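Local coordinates for hypothetical protein yfcE (Escherichia coli, PDB 1SU1) that is of unknown function but belongs to the calcineurin-like phosphoesterase superfamily and binds zinc ions at a two-metal site, at residues M29-I34 / Q54-L59; A40-L45 / V81-E86; K90-R95 / P114-L119; Q123-T128 / N144-Y149. All coordinates share one frame; numbering follows the deposited sequence.

Interaction 1: residues M29-I34 / Q54-L59; sequences MFASDI and QWLVIL. With ZN (zinc ion), chain F.
F30 and V57 face each other on adjacent parallel strands and send their side chains to the same side of the sheet. With CG of F30 anti to its carbonyl carbon (chi1 -55°), the chain runs outward alongside V57. F30 CB lies 3.9 Å from V57 O. Next, CD2 of the F30 ring meets V57 CB at 3.7 Å, and farther out CE2 of F30 reaches V57 CG1 at 4.0 Å. On the other face M29 CG and L56 CD1 pack in the same side-by-side way, with F48 of helix 38-51 over both. The main chains are joined by alternating bonds: V57 N to M29 O (2.7 Å), A31 N to V57 O, and L59 N to A31 O (3.0 Å), preceded by a weak one from M29 N to W55 O. Just past the strand, S32 OG, packed on L59 CB, donates to D33 OD2 from above the carboxylate plane (2.6 Å). That bond and another from H151 N hold the carboxylate, while D33 OD1 binds zinc at 1.9 Å, an ion shared with H35 and H153. This is a beta-alpha-beta unit whose first strand is followed, two residues on, by a metal-binding aspartate, as in calcineurin-like phosphoesterases.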
# COMPACT_ATOMS: atom_id res chain seq x y z
N MET A 29 -12.77 24.70 -6.37
CA MET A 29 -13.01 24.23 -7.72
C MET A 29 -12.58 22.76 -7.78
O MET A 29 -11.56 22.39 -7.20
CB MET A 29 -12.21 25.04 -8.74
CG MET A 29 -12.47 24.60 -10.18
SD MET A 29 -11.67 25.67 -11.43
CE MET A 29 -11.80 24.61 -12.86
N PHE A 30 -13.35 21.94 -8.48
CA PHE A 30 -13.06 20.52 -8.62
C PHE A 30 -12.89 20.10 -10.08
O PHE A 30 -13.65 20.51 -10.95
CB PHE A 30 -14.20 19.66 -8.04
CG PHE A 30 -14.53 19.97 -6.61
CD1 PHE A 30 -15.32 21.07 -6.28
CD2 PHE A 30 -14.05 19.15 -5.58
CE1 PHE A 30 -15.63 21.35 -4.95
CE2 PHE A 30 -14.35 19.42 -4.25
CZ PHE A 30 -15.14 20.53 -3.93
N ALA A 31 -11.88 19.26 -10.32
CA ALA A 31 -11.61 18.72 -11.65
C ALA A 31 -11.32 17.22 -11.42
O ALA A 31 -10.61 16.87 -10.48
CB ALA A 31 -10.39 19.39 -12.25
N SER A 32 -11.87 16.36 -12.27
CA SER A 32 -11.66 14.93 -12.11
C SER A 32 -11.51 14.19 -13.44
O SER A 32 -12.00 14.64 -14.48
CB SER A 32 -12.82 14.31 -11.31
OG SER A 32 -12.60 12.92 -11.08
N ASP A 33 -10.83 13.05 -13.39
CA ASP A 33 -10.60 12.19 -14.55
C ASP A 33 -10.12 12.96 -15.80
O ASP A 33 -10.77 12.95 -16.86
CB ASP A 33 -11.89 11.42 -14.85
CG ASP A 33 -12.29 10.47 -13.70
OD1 ASP A 33 -11.88 9.28 -13.69
OD2 ASP A 33 -13.00 10.93 -12.77
N ILE A 34 -8.96 13.60 -15.65
CA ILE A 34 -8.31 14.36 -16.70
C ILE A 34 -7.75 13.39 -17.74
O ILE A 34 -7.86 13.63 -18.95
CB ILE A 34 -7.16 15.20 -16.10
CG1 ILE A 34 -7.73 16.13 -15.02
CG2 ILE A 34 -6.44 15.99 -17.19
CD1 ILE A 34 -6.68 16.94 -14.27
N GLN A 54 -10.02 29.14 -3.38
CA GLN A 54 -8.86 28.98 -2.51
C GLN A 54 -7.97 27.83 -3.00
O GLN A 54 -6.74 27.96 -3.04
CB GLN A 54 -9.32 28.73 -1.07
CG GLN A 54 -8.26 29.05 -0.00
CD GLN A 54 -8.77 28.82 1.43
OE1 GLN A 54 -8.09 29.16 2.40
NE2 GLN A 54 -9.96 28.22 1.55
N TRP A 55 -8.59 26.72 -3.40
CA TRP A 55 -7.83 25.55 -3.88
C TRP A 55 -8.42 24.90 -5.12
O TRP A 55 -9.61 25.01 -5.39
CB TRP A 55 -7.77 24.46 -2.80
CG TRP A 55 -7.22 24.87 -1.48
CD1 TRP A 55 -7.91 25.35 -0.41
CD2 TRP A 55 -5.85 24.87 -1.10
NE1 TRP A 55 -7.05 25.65 0.62
CE2 TRP A 55 -5.77 25.36 0.22
CE3 TRP A 55 -4.66 24.49 -1.75
CZ2 TRP A 55 -4.56 25.51 0.91
CZ3 TRP A 55 -3.45 24.63 -1.06
CH2 TRP A 55 -3.42 25.13 0.26
N LEU A 56 -7.57 24.21 -5.88
CA LEU A 56 -8.03 23.44 -7.04
C LEU A 56 -7.98 21.99 -6.55
O LEU A 56 -6.90 21.46 -6.28
CB LEU A 56 -7.10 23.60 -8.24
CG LEU A 56 -7.43 22.62 -9.38
CD1 LEU A 56 -8.85 22.84 -9.88
CD2 LEU A 56 -6.44 22.80 -10.52
N VAL A 57 -9.15 21.36 -6.45
CA VAL A 57 -9.22 19.99 -5.98
C VAL A 57 -9.32 18.96 -7.10
O VAL A 57 -10.37 18.82 -7.75
CB VAL A 57 -10.42 19.82 -5.01
CG1 VAL A 57 -10.47 18.40 -4.47
CG2 VAL A 57 -10.31 20.83 -3.88
N ILE A 58 -8.23 18.22 -7.30
CA ILE A 58 -8.16 17.18 -8.33
C ILE A 58 -8.50 15.81 -7.74
O ILE A 58 -7.79 15.30 -6.87
CB ILE A 58 -6.74 17.19 -8.95
CG1 ILE A 58 -6.51 18.55 -9.63
CG2 ILE A 58 -6.58 16.05 -9.94
CD1 ILE A 58 -5.19 18.69 -10.37
N LEU A 59 -9.59 15.21 -8.23
CA LEU A 59 -10.07 13.93 -7.73
C LEU A 59 -9.48 12.65 -8.34
O LEU A 59 -10.09 11.57 -8.24
CB LEU A 59 -11.59 13.88 -7.82
CG LEU A 59 -12.36 14.97 -7.06
CD1 LEU A 59 -13.83 14.92 -7.43
CD2 LEU A 59 -12.17 14.80 -5.54
ZN ZN F . -11.43 8.01 -15.00

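Interaction 2: residues A40-L45 / V81-E86; sequences ATERVL and VERLNE. Unlike the reference sequence in segment 81-86: V81 (reference Ala).
E42 and R83 bridge two neighbouring helices, 38-51 and 77-85, that pack side by side in the alpha/beta part of the fold. The short axes run 12° from parallel and 10.1 Å apart, so the contact is made mainly by side chains. Its polar part is a salt bridge of 3.0 Å between E42 OE2 and R83 NH2. The same oxygen is 3.2 Å from R83 NE, and the carboxylate and guanidinium planes are 35° apart. The bend of R83 at chi2 (-67°) turns its guanidinium to E42, whose extended side chain it crosses obliquely. The rest of the contact is largely apolar. L84 CD2 is the shared partner of T41 CG2 (3.9 Å) and L45 CD1 (3.9 Å), and both of those side chains lie about at right angles to L84.

The next shell fixes the parts in place. T41 OG1 is tied to S37 O one turn earlier, while the T41 methyl meets L84, and T41 also packs on I34. Through V44 the same helix covers strand 27-31, while L84 touches V62. K79 lies close to R83 NH1, a like charge that E42 probably helps to offset. Between the salt bridge and the apolar cluster, L45 CD2 presses against the main chain as well, 3.3 Å from R83 O.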
# COMPACT_ATOMS: atom_id res chain seq x y z
N ALA A 40 -8.45 19.91 -22.03
CA ALA A 40 -9.25 19.99 -20.81
C ALA A 40 -8.44 20.66 -19.71
O ALA A 40 -8.96 21.49 -18.97
CB ALA A 40 -9.70 18.60 -20.39
N THR A 41 -7.15 20.33 -19.63
CA THR A 41 -6.27 20.89 -18.61
C THR A 41 -6.06 22.40 -18.74
O THR A 41 -6.12 23.15 -17.75
CB THR A 41 -4.87 20.22 -18.64
OG1 THR A 41 -5.02 18.82 -18.43
CG2 THR A 41 -3.95 20.80 -17.58
N GLU A 42 -5.80 22.87 -19.95
CA GLU A 42 -5.60 24.30 -20.14
C GLU A 42 -6.86 25.09 -19.81
O GLU A 42 -6.79 26.16 -19.21
CB GLU A 42 -5.07 24.58 -21.55
CG GLU A 42 -3.57 24.27 -21.61
CD GLU A 42 -2.98 24.25 -23.00
OE1 GLU A 42 -3.73 24.00 -23.96
OE2 GLU A 42 -1.76 24.47 -23.12
N ARG A 43 -8.01 24.54 -20.15
CA ARG A 43 -9.29 25.19 -19.86
C ARG A 43 -9.56 25.21 -18.35
O ARG A 43 -9.96 26.25 -17.80
CB ARG A 43 -10.41 24.45 -20.60
CG ARG A 43 -11.83 24.93 -20.30
CD ARG A 43 -12.09 26.38 -20.73
NE ARG A 43 -13.52 26.65 -20.71
CZ ARG A 43 -14.08 27.86 -20.71
NH1 ARG A 43 -13.32 28.95 -20.73
NH2 ARG A 43 -15.40 27.98 -20.70
N VAL A 44 -9.33 24.07 -17.69
CA VAL A 44 -9.53 23.98 -16.24
C VAL A 44 -8.69 25.06 -15.58
O VAL A 44 -9.16 25.77 -14.68
CB VAL A 44 -9.05 22.61 -15.68
CG1 VAL A 44 -8.89 22.70 -14.16
CG2 VAL A 44 -10.02 21.52 -16.04
N LEU A 45 -7.45 25.18 -16.02
CA LEU A 45 -6.53 26.16 -15.46
C LEU A 45 -6.91 27.62 -15.74
O LEU A 45 -6.59 28.50 -14.93
CB LEU A 45 -5.10 25.87 -15.94
CG LEU A 45 -4.24 24.93 -15.07
CD1 LEU A 45 -5.02 23.70 -14.67
CD2 LEU A 45 -2.99 24.54 -15.85
N VAL A 81 1.66 17.82 -17.51
CA VAL A 81 2.51 17.91 -16.33
C VAL A 81 3.07 19.31 -16.12
O VAL A 81 2.96 19.88 -15.03
CB VAL A 81 3.69 16.90 -16.41
CG1 VAL A 81 4.67 17.15 -15.28
CG2 VAL A 81 3.17 15.49 -16.36
N GLU A 82 3.69 19.86 -17.16
CA GLU A 82 4.26 21.20 -17.11
C GLU A 82 3.20 22.22 -16.69
O GLU A 82 3.45 23.09 -15.86
CB GLU A 82 4.80 21.63 -18.49
CG GLU A 82 6.21 21.17 -18.81
CD GLU A 82 6.59 21.48 -20.27
OE1 GLU A 82 6.35 22.63 -20.72
OE2 GLU A 82 7.13 20.58 -20.96
N ARG A 83 2.01 22.09 -17.27
CA ARG A 83 0.92 23.01 -16.98
C ARG A 83 0.36 22.89 -15.56
O ARG A 83 0.12 23.91 -14.90
CB ARG A 83 -0.20 22.82 -18.01
CG ARG A 83 0.16 23.33 -19.42
CD ARG A 83 0.31 24.85 -19.45
NE ARG A 83 0.14 25.41 -20.79
CZ ARG A 83 1.10 25.53 -21.70
NH1 ARG A 83 2.33 25.13 -21.42
NH2 ARG A 83 0.83 26.04 -22.89
N LEU A 84 0.16 21.67 -15.07
CA LEU A 84 -0.35 21.53 -13.71
C LEU A 84 0.67 22.02 -12.67
O LEU A 84 0.29 22.57 -11.64
CB LEU A 84 -0.75 20.07 -13.42
CG LEU A 84 -1.99 19.57 -14.18
CD1 LEU A 84 -2.21 18.10 -13.90
CD2 LEU A 84 -3.21 20.39 -13.77
N ASN A 85 1.95 21.85 -12.96
CA ASN A 85 2.97 22.30 -12.01
C ASN A 85 3.07 23.81 -11.82
O ASN A 85 3.62 24.27 -10.81
CB ASN A 85 4.35 21.72 -12.39
CG ASN A 85 4.48 20.25 -12.00
OD1 ASN A 85 3.79 19.78 -11.08
ND2 ASN A 85 5.36 19.52 -12.67
N GLU A 86 2.56 24.58 -12.77
CA GLU A 86 2.61 26.03 -12.65
C GLU A 86 1.76 26.48 -11.46
O GLU A 86 1.99 27.55 -10.88
CB GLU A 86 2.12 26.71 -13.94
CG GLU A 86 3.14 26.66 -15.08
CD GLU A 86 2.56 27.04 -16.45
OE1 GLU A 86 3.31 26.96 -17.45
OE2 GLU A 86 1.37 27.41 -16.53

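Interaction 3: residues K90-R95 / P114-L119; sequences KVIAVR and PWQQVL
R95 and P114 are the closest backbone neighbours, with CA atoms 5.2 Å apart. The touching parts, 92-95 and 114-116, run 157° from each other, hence roughly antiparallel, yet they are not paired as strands. Strands 91-93 and 115-119 are instead the outermost strands, within the chain, of the two sheets of a layered alpha/beta fold, and this contact joins those two borders. At one end a water does the joining: it donates to R95 O at 2.6 Å and to P114 O at 2.9 Å. P114 O is also bonded to T128 OG1.

Among side chains, Q116 makes the polar link. CG anti to the carbonyl carbon (chi1 -60°) and an extended chain carry its amide across to strand 91-93. There NE2 of Q116 gives A93 O a short but weak bond, 2.7 Å with a bent N-H...O angle of 129°. A second water accepts from A93 N at 3.0 Å and from the same Q116 NE2 at 3.2 Å. The other end of the amide, Q116 OE1, accepts from Q117 NE2 of the second subunit, so both ends of the group are held.

V94 supplies the apolar filling, its CG1 lying 3.9 Å from W115 CA and also touching Q116 CG. R95 crosses P114 obliquely, with NH1 nearest P114 CB; NH1 bonds to T112 O, while R95 NE forms a salt bridge with E101 of the third subunit. P114 in turn covers its neighbour's indole: CG of P114 stands 3.5 Å above the W115 ring plane, over its centre.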
# COMPACT_ATOMS: atom_id res chain seq x y z
N LYS A 90 -1.22 25.29 -5.12
CA LYS A 90 -2.64 25.47 -4.82
C LYS A 90 -3.49 24.25 -5.11
O LYS A 90 -4.72 24.33 -5.12
CB LYS A 90 -3.19 26.69 -5.56
CG LYS A 90 -2.66 28.00 -5.01
CD LYS A 90 -3.27 29.19 -5.70
CE LYS A 90 -2.89 30.48 -4.99
NZ LYS A 90 -3.40 31.69 -5.71
N VAL A 91 -2.85 23.11 -5.34
CA VAL A 91 -3.57 21.88 -5.62
C VAL A 91 -3.70 20.96 -4.41
O VAL A 91 -2.76 20.81 -3.62
CB VAL A 91 -2.89 21.07 -6.75
CG1 VAL A 91 -3.65 19.76 -6.98
CG2 VAL A 91 -2.87 21.89 -8.04
N ILE A 92 -4.88 20.36 -4.28
CA ILE A 92 -5.22 19.39 -3.24
C ILE A 92 -5.75 18.21 -4.07
O ILE A 92 -6.80 18.33 -4.70
CB ILE A 92 -6.37 19.88 -2.32
CG1 ILE A 92 -5.97 21.16 -1.58
CG2 ILE A 92 -6.75 18.77 -1.34
CD1 ILE A 92 -4.80 21.00 -0.64
N ALA A 93 -5.04 17.09 -4.08
CA ALA A 93 -5.48 15.94 -4.87
C ALA A 93 -5.60 14.62 -4.10
O ALA A 93 -5.10 14.49 -2.99
CB ALA A 93 -4.51 15.75 -6.05
N VAL A 94 -6.28 13.64 -4.71
CA VAL A 94 -6.43 12.31 -4.14
C VAL A 94 -6.17 11.30 -5.26
O VAL A 94 -6.49 11.55 -6.43
CB VAL A 94 -7.84 12.06 -3.53
CG1 VAL A 94 -8.01 12.87 -2.26
CG2 VAL A 94 -8.94 12.42 -4.54
N ARG A 95 -5.59 10.16 -4.88
CA ARG A 95 -5.21 9.10 -5.80
C ARG A 95 -6.32 8.39 -6.56
O ARG A 95 -7.30 7.93 -5.96
CB ARG A 95 -4.37 8.05 -5.05
CG ARG A 95 -3.57 7.12 -5.95
CD ARG A 95 -2.78 6.08 -5.15
NE ARG A 95 -3.62 5.00 -4.63
CZ ARG A 95 -3.89 4.80 -3.34
NH1 ARG A 95 -3.40 5.63 -2.43
NH2 ARG A 95 -4.65 3.78 -2.97
N PRO A 114 -5.24 8.57 -0.41
CA PRO A 114 -6.47 7.94 -0.89
C PRO A 114 -7.75 8.74 -0.60
O PRO A 114 -8.79 8.52 -1.22
CB PRO A 114 -6.46 6.57 -0.19
CG PRO A 114 -5.86 6.90 1.14
CD PRO A 114 -4.71 7.84 0.77
N TRP A 115 -7.66 9.66 0.36
CA TRP A 115 -8.77 10.53 0.74
C TRP A 115 -8.25 11.69 1.56
O TRP A 115 -7.13 11.64 2.07
CB TRP A 115 -9.85 9.76 1.52
CG TRP A 115 -9.31 8.81 2.57
CD1 TRP A 115 -8.75 9.14 3.78
CD2 TRP A 115 -9.21 7.39 2.45
NE1 TRP A 115 -8.30 8.01 4.42
CE2 TRP A 115 -8.57 6.92 3.63
CE3 TRP A 115 -9.60 6.46 1.47
CZ2 TRP A 115 -8.29 5.56 3.84
CZ3 TRP A 115 -9.32 5.11 1.68
CH2 TRP A 115 -8.68 4.67 2.87
N GLN A 116 -9.04 12.76 1.64
CA GLN A 116 -8.69 13.95 2.42
C GLN A 116 -10.01 14.60 2.82
O GLN A 116 -11.08 14.17 2.37
CB GLN A 116 -7.79 14.90 1.62
CG GLN A 116 -6.46 14.25 1.20
CD GLN A 116 -5.36 15.23 0.84
OE1 GLN A 116 -4.89 15.99 1.69
NE2 GLN A 116 -4.93 15.21 -0.42
N GLN A 117 -9.96 15.63 3.66
CA GLN A 117 -11.19 16.25 4.14
C GLN A 117 -11.29 17.77 4.09
O GLN A 117 -10.28 18.48 4.14
CB GLN A 117 -11.42 15.87 5.61
CG GLN A 117 -11.07 14.46 5.98
CD GLN A 117 -12.14 13.49 5.60
OE1 GLN A 117 -13.31 13.70 5.89
NE2 GLN A 117 -11.75 12.40 4.94
N VAL A 118 -12.53 18.24 4.06
CA VAL A 118 -12.82 19.66 4.09
C VAL A 118 -13.86 19.81 5.19
O VAL A 118 -14.87 19.12 5.18
CB VAL A 118 -13.44 20.17 2.77
CG1 VAL A 118 -13.75 21.66 2.90
CG2 VAL A 118 -12.49 19.92 1.60
N LEU A 119 -13.61 20.72 6.13
CA LEU A 119 -14.57 20.93 7.21
C LEU A 119 -15.27 22.29 7.12
O LEU A 119 -14.62 23.33 7.10
CB LEU A 119 -13.86 20.83 8.57
CG LEU A 119 -13.17 19.52 8.97
CD1 LEU A 119 -12.72 19.63 10.43
CD2 LEU A 119 -14.10 18.34 8.79
O HOH W 1 -2.80 16.98 -2.08
O HOH W 2 -8.95 7.84 -4.00

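Interaction 4: residues Q123-T128 / N144-Y149; sequences QRLFLT and NDVLVY
L125 and V146, F126 and L147, and L127 and V148 pair in register across two parallel strands whose axes lie 4.8 Å apart at 21°. Main-chain bonds come first. V146 N donates to R124 O, F126 N to V146 O (2.8 Å), V148 N to F126 O, and T128 N to V148 O (3.0 Å).

Polar side chains extend the pairing at the start of the strands. With CG of Q123 anti to the carbonyl carbon (chi1 -70°) and the chain extended beyond it, Q123 NE2 reaches N144 O at 2.8 Å, the bond lying in the planes of both amide and carbonyl. D145 OD1 takes R124 N at 2.7 Å from above its carboxylate plane. The guanidinium of R124 is turned 88° to that carboxylate and stays beyond salt-bridge range; a water hydrogen-bonded to D145 OD2 links weakly to R124 NH1, and R124 NE is held by Q117 OE1.

Apolar packing separates by face. L125 CD2 is pressed tightly on V146 CB (3.4 Å), and L127 CD2 lies beside V148 CB at 3.7 Å, with F30 of the other sheet packed on L127 and V148. On the opposite face F126 CD2 meets L147 CD1. Such a parallel pair inside the second sheet is typical of the two-sheet core of calcineurin-like phosphoesterases, and the chain runs on from the two strands to zinc ligands H129 and H151.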
# COMPACT_ATOMS: atom_id res chain seq x y z
N GLN A 123 -20.67 20.66 8.71
CA GLN A 123 -20.64 19.59 7.72
C GLN A 123 -19.24 19.18 7.31
O GLN A 123 -18.30 19.96 7.41
CB GLN A 123 -21.40 19.99 6.47
CG GLN A 123 -22.88 20.09 6.63
CD GLN A 123 -23.49 20.78 5.44
OE1 GLN A 123 -23.40 21.99 5.29
NE2 GLN A 123 -24.11 20.00 4.56
N ARG A 124 -19.15 17.97 6.78
CA ARG A 124 -17.90 17.40 6.36
C ARG A 124 -17.91 16.91 4.91
O ARG A 124 -18.85 16.24 4.49
CB ARG A 124 -17.60 16.25 7.32
CG ARG A 124 -16.46 15.37 6.99
CD ARG A 124 -16.23 14.47 8.19
NE ARG A 124 -15.25 13.44 7.91
CZ ARG A 124 -15.50 12.15 8.05
NH1 ARG A 124 -16.68 11.74 8.47
NH2 ARG A 124 -14.56 11.27 7.75
N LEU A 125 -16.88 17.27 4.14
CA LEU A 125 -16.77 16.82 2.75
C LEU A 125 -15.69 15.75 2.68
O LEU A 125 -14.54 16.01 3.01
CB LEU A 125 -16.37 17.97 1.81
CG LEU A 125 -17.22 19.24 1.67
CD1 LEU A 125 -16.72 20.04 0.46
CD2 LEU A 125 -18.67 18.90 1.48
N PHE A 126 -16.06 14.55 2.23
CA PHE A 126 -15.12 13.45 2.11
C PHE A 126 -14.66 13.30 0.65
O PHE A 126 -15.41 12.81 -0.18
CB PHE A 126 -15.79 12.14 2.58
CG PHE A 126 -14.84 10.97 2.72
CD1 PHE A 126 -14.24 10.69 3.94
CD2 PHE A 126 -14.55 10.16 1.63
CE1 PHE A 126 -13.36 9.61 4.08
CE2 PHE A 126 -13.67 9.08 1.75
CZ PHE A 126 -13.08 8.80 2.98
N LEU A 127 -13.42 13.70 0.37
CA LEU A 127 -12.85 13.64 -0.98
C LEU A 127 -12.10 12.33 -1.29
O LEU A 127 -11.10 12.01 -0.64
CB LEU A 127 -11.88 14.82 -1.20
CG LEU A 127 -12.24 16.19 -0.61
CD1 LEU A 127 -11.07 17.14 -0.81
CD2 LEU A 127 -13.50 16.75 -1.29
N THR A 128 -12.54 11.61 -2.32
CA THR A 128 -11.90 10.36 -2.73
C THR A 128 -12.14 10.15 -4.23
O THR A 128 -13.06 10.73 -4.79
CB THR A 128 -12.48 9.16 -1.91
OG1 THR A 128 -11.62 8.02 -2.05
CG2 THR A 128 -13.87 8.80 -2.41
N ASN A 144 -25.99 14.77 6.67
CA ASN A 144 -25.69 16.05 6.02
C ASN A 144 -24.24 16.23 5.59
O ASN A 144 -23.81 17.35 5.32
CB ASN A 144 -26.12 17.23 6.90
CG ASN A 144 -27.63 17.42 6.93
OD1 ASN A 144 -28.39 16.55 6.50
ND2 ASN A 144 -28.07 18.56 7.45
N ASP A 145 -23.48 15.13 5.54
CA ASP A 145 -22.10 15.19 5.08
C ASP A 145 -22.13 14.94 3.57
O ASP A 145 -23.15 14.52 3.02
CB ASP A 145 -21.21 14.13 5.76
CG ASP A 145 -20.71 14.55 7.13
OD1 ASP A 145 -20.65 15.77 7.41
OD2 ASP A 145 -20.35 13.66 7.92
N VAL A 146 -21.00 15.17 2.91
CA VAL A 146 -20.95 14.97 1.47
C VAL A 146 -19.88 14.00 0.97
O VAL A 146 -18.71 14.16 1.29
CB VAL A 146 -20.71 16.33 0.73
CG1 VAL A 146 -20.81 16.13 -0.78
CG2 VAL A 146 -21.71 17.39 1.22
N LEU A 147 -20.29 13.02 0.18
CA LEU A 147 -19.32 12.10 -0.41
C LEU A 147 -18.93 12.73 -1.76
O LEU A 147 -19.77 12.81 -2.67
CB LEU A 147 -19.92 10.72 -0.64
CG LEU A 147 -19.06 9.81 -1.53
CD1 LEU A 147 -17.75 9.46 -0.83
CD2 LEU A 147 -19.82 8.53 -1.87
N VAL A 148 -17.69 13.17 -1.90
CA VAL A 148 -17.20 13.79 -3.14
C VAL A 148 -16.28 12.82 -3.89
O VAL A 148 -15.20 12.48 -3.40
CB VAL A 148 -16.41 15.09 -2.84
CG1 VAL A 148 -15.90 15.69 -4.14
CG2 VAL A 148 -17.30 16.10 -2.11
N TYR A 149 -16.70 12.40 -5.09
CA TYR A 149 -15.91 11.46 -5.88
C TYR A 149 -15.99 11.63 -7.42
O TYR A 149 -16.86 12.36 -7.93
CB TYR A 149 -16.38 10.04 -5.58
CG TYR A 149 -17.80 9.79 -6.04
CD1 TYR A 149 -18.88 10.42 -5.42
CD2 TYR A 149 -18.05 8.94 -7.13
CE1 TYR A 149 -20.19 10.21 -5.87
CE2 TYR A 149 -19.36 8.73 -7.58
CZ TYR A 149 -20.42 9.37 -6.95
OH TYR A 149 -21.70 9.14 -7.39
O HOH W 3 -18.55 13.93 10.14

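How the interactions relate
Interactions 1 and 3 share the first sheet: strands 55-58 and 91-93 are neighbours, joined by probable bonds such as L56 N to K90 O (3.0 Å). Interactions 3 and 4 share the second, with V118 O 2.9 Å from L125 N. The two sheets meet where interaction 1 packs on interaction 4, V57 CG1 lying 3.9 Å from L127 CD1. Helix 38-51 of interaction 2 packs on the face of the first sheet that bears A31, with A31 CB 4.1 Å from V44 CG1; the centres of interactions 2 and 4 are about 25 Å apart. Only interaction 1 holds a zinc ligand, D33; the side chains of Y149 and R95 come within about 9 and 10 Å of a zinc ion.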